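Local coordinates for conserved hypothetical protein TM0613 (Thermotoga maritima, PDB 1O3U), which is of unknown function but folds as an all-helical HEPN domain and assembles as a pair of identical subunits, at residues N33-A43 and H83-C91. Residues are numbered along the deposited sequence; the frame is centred on the assembly and turned at random. Where two conformers were deposited one is given.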
# COMPACT_ATOMS: atom_id res chain seq x y z
N ASN A 33 13.55 6.70 0.61
CA ASN A 33 13.27 5.29 0.55
C ASN A 33 11.79 4.99 0.62
O ASN A 33 11.27 4.21 -0.18
CB ASN A 33 14.01 4.50 1.66
CG ASN A 33 13.67 4.98 3.12
OD1 ASN A 33 13.29 6.16 3.41
ND2 ASN A 33 13.84 4.04 4.06
N TRP A 34 11.11 5.62 1.55
CA TRP A 34 9.69 5.37 1.72
C TRP A 34 8.89 5.98 0.57
O TRP A 34 7.90 5.39 0.12
CB TRP A 34 9.22 5.88 3.08
CG TRP A 34 9.63 4.96 4.19
CD1 TRP A 34 10.42 5.27 5.26
CD2 TRP A 34 9.28 3.58 4.34
NE1 TRP A 34 10.57 4.16 6.07
CE2 TRP A 34 9.87 3.11 5.54
CE3 TRP A 34 8.50 2.68 3.59
CZ2 TRP A 34 9.72 1.80 5.99
CZ3 TRP A 34 8.34 1.39 4.04
CH2 TRP A 34 8.96 0.95 5.23
N ALA A 35 9.34 7.12 0.05
CA ALA A 35 8.68 7.75 -1.09
C ALA A 35 8.71 6.80 -2.29
O ALA A 35 7.73 6.67 -3.00
CB ALA A 35 9.32 9.08 -1.43
N CYS A 36 9.85 6.16 -2.51
CA CYS A 36 10.01 5.15 -3.54
C CYS A 36 9.02 4.01 -3.34
O CYS A 36 8.29 3.65 -4.24
CB CYS A 36 11.43 4.62 -3.48
SG CYS A 36 11.71 3.23 -4.56
N PHE A 37 8.94 3.50 -2.12
CA PHE A 37 8.03 2.40 -1.80
C PHE A 37 6.55 2.74 -2.10
O PHE A 37 5.84 1.98 -2.76
CB PHE A 37 8.22 2.04 -0.32
CG PHE A 37 7.29 0.98 0.16
CD1 PHE A 37 7.49 -0.34 -0.18
CD2 PHE A 37 6.23 1.30 0.99
CE1 PHE A 37 6.63 -1.34 0.29
CE2 PHE A 37 5.36 0.32 1.43
CZ PHE A 37 5.58 -0.99 1.11
N SER A 38 6.10 3.88 -1.60
CA SER A 38 4.73 4.35 -1.79
C SER A 38 4.41 4.55 -3.29
O SER A 38 3.30 4.32 -3.74
CB SER A 38 4.52 5.67 -1.08
OG SER A 38 4.52 5.48 0.32
N SER A 39 5.39 5.06 -4.04
CA SER A 39 5.24 5.29 -5.48
C SER A 39 4.98 3.96 -6.25
O SER A 39 4.12 3.90 -7.15
CB SER A 39 6.51 5.99 -6.03
OG SER A 39 6.60 7.29 -5.49
N GLN A 40 5.73 2.93 -5.88
CA GLN A 40 5.53 1.59 -6.46
C GLN A 40 4.09 1.13 -6.21
O GLN A 40 3.42 0.70 -7.14
CB GLN A 40 6.49 0.57 -5.82
CG GLN A 40 7.90 0.68 -6.18
CD GLN A 40 8.75 -0.35 -5.41
OE1 GLN A 40 8.51 -0.61 -4.22
NE2 GLN A 40 9.71 -0.94 -6.09
N GLN A 41 3.63 1.23 -4.96
CA GLN A 41 2.27 0.84 -4.59
C GLN A 41 1.18 1.64 -5.33
O GLN A 41 0.19 1.06 -5.82
CB GLN A 41 2.10 0.93 -3.08
CG GLN A 41 3.06 0.04 -2.29
CD GLN A 41 2.69 -1.41 -2.43
OE1 GLN A 41 1.49 -1.76 -2.37
NE2 GLN A 41 3.69 -2.27 -2.65
N ALA A 42 1.39 2.95 -5.46
CA ALA A 42 0.45 3.83 -6.14
C ALA A 42 0.31 3.39 -7.60
O ALA A 42 -0.80 3.31 -8.12
CB ALA A 42 0.90 5.23 -6.08
N ALA A 43 1.44 3.10 -8.25
CA ALA A 43 1.42 2.74 -9.69
C ALA A 43 0.72 1.37 -9.87
O ALA A 43 -0.10 1.18 -10.76
CB ALA A 43 2.82 2.69 -10.23
N HIS A 83 9.21 3.79 -17.26
CA HIS A 83 9.00 4.26 -15.88
C HIS A 83 8.66 3.12 -14.94
O HIS A 83 9.11 3.07 -13.79
CB HIS A 83 7.88 5.29 -15.80
CG HIS A 83 8.12 6.54 -16.59
ND1 HIS A 83 9.35 6.90 -17.09
CD2 HIS A 83 7.27 7.54 -16.94
CE1 HIS A 83 9.25 8.04 -17.74
NE2 HIS A 83 8.00 8.48 -17.63
N ALA A 84 7.83 2.20 -15.43
CA ALA A 84 7.37 1.07 -14.64
C ALA A 84 8.56 0.23 -14.23
O ALA A 84 8.64 -0.25 -13.12
CB ALA A 84 6.40 0.23 -15.40
N LEU A 85 9.51 0.07 -15.13
CA LEU A 85 10.66 -0.77 -14.86
C LEU A 85 11.53 -0.11 -13.81
O LEU A 85 12.05 -0.80 -12.96
CB LEU A 85 11.43 -1.06 -16.12
CG LEU A 85 10.60 -2.03 -16.97
CD1 LEU A 85 10.97 -1.91 -18.45
CD2 LEU A 85 10.77 -3.46 -16.46
N GLU A 86 11.63 1.22 -13.83
CA GLU A 86 12.36 1.95 -12.80
C GLU A 86 11.67 1.82 -11.44
O GLU A 86 12.34 1.70 -10.41
CB GLU A 86 12.49 3.42 -13.16
CG GLU A 86 13.31 3.67 -14.40
CD GLU A 86 14.79 3.62 -14.12
OE1 GLU A 86 15.27 4.38 -13.25
OE2 GLU A 86 15.48 2.82 -14.79
N LEU A 87 10.35 1.84 -11.44
CA LEU A 87 9.58 1.74 -10.21
C LEU A 87 9.66 0.35 -9.62
O LEU A 87 9.55 0.18 -8.41
CB LEU A 87 8.12 2.03 -10.50
CG LEU A 87 7.75 3.48 -10.55
CD1 LEU A 87 6.42 3.62 -11.33
CD2 LEU A 87 7.66 4.01 -9.10
N ASP A 88 9.87 -0.64 -10.48
CA ASP A 88 9.94 -2.02 -10.06
C ASP A 88 11.20 -2.33 -9.24
O ASP A 88 11.20 -3.31 -8.49
CB ASP A 88 9.89 -2.94 -11.27
CG ASP A 88 9.66 -4.38 -10.88
OD1 ASP A 88 8.79 -4.63 -10.02
OD2 ASP A 88 10.29 -5.32 -11.39
N LYS A 89 12.24 -1.53 -9.39
CA LYS A 89 13.52 -1.76 -8.70
C LYS A 89 13.46 -1.53 -7.18
O LYS A 89 12.62 -0.79 -6.68
CB LYS A 89 14.61 -0.88 -9.31
CG LYS A 89 14.98 -1.24 -10.75
CD LYS A 89 15.53 -0.02 -11.48
CE LYS A 89 15.81 -0.30 -12.95
NZ LYS A 89 17.27 -0.51 -13.20
N ALA A 90 14.40 -2.14 -6.45
CA ALA A 90 14.38 -2.14 -4.98
C ALA A 90 14.45 -0.73 -4.38
O ALA A 90 15.23 0.12 -4.85
CB ALA A 90 15.54 -2.99 -4.44
N CYS A 91 13.62 -0.49 -3.36
CA CYS A 91 13.67 0.74 -2.56
C CYS A 91 14.45 0.50 -1.27
O CYS A 91 15.43 1.19 -0.99
CB CYS A 91 12.26 1.20 -2.18
SG CYS A 91 11.17 1.52 -3.58
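A disulfide ties Cys36 on helix 32-54 to Cys91 in the tail that follows helix 78-88, SG to SG at 2.0 Å with a chi3 of -66°. Cys36 holds its SG anti to the backbone N (chi1 173°), and the bridge brings Cys91 CB to 3.7 Å from Asn33 O. One turn on, the amide end of Gln40 lies beside the bridge, Gln40 OE1 at 3.5 Å from Cys91 SG, and its NE2 turns to the backbone carbonyls of Leu87 and Lys89. NE2 donates to Leu87 O with an N-H...O angle of 153°, although the position of that oxygen is doubtful. Lys89 O also lies near NE2, yet the N-H does not point at it well enough for a hydrogen bond. With an alanine in place of Gln40, Leu87 O would probably lose this amide donor and a gap would be likely to open beside Cys91 SG. Farther along helix 32-54, the Leu87 side chain spreads its two methyls: CD2 meets Ser39 CB at 3.8 Å and CD1 meets Ala43 CB at 3.9 Å. Ser39 OG turns back to its own helix and bonds Ala35 O, on the other face of that carbonyl plane from the Ser39 N-H, leaving CB to meet Leu87. The helix segments cross at -130°, their axes 9.7 Å apart. Helix 104-132 packs against both, through Leu117 on Cys36, Val118 on Ser39 and Ile124 on Leu87, while Val63 of helix 63-70 touches Ala43 and Ala84; helix 11-28 and the second subunit cover other sides of helix 32-54.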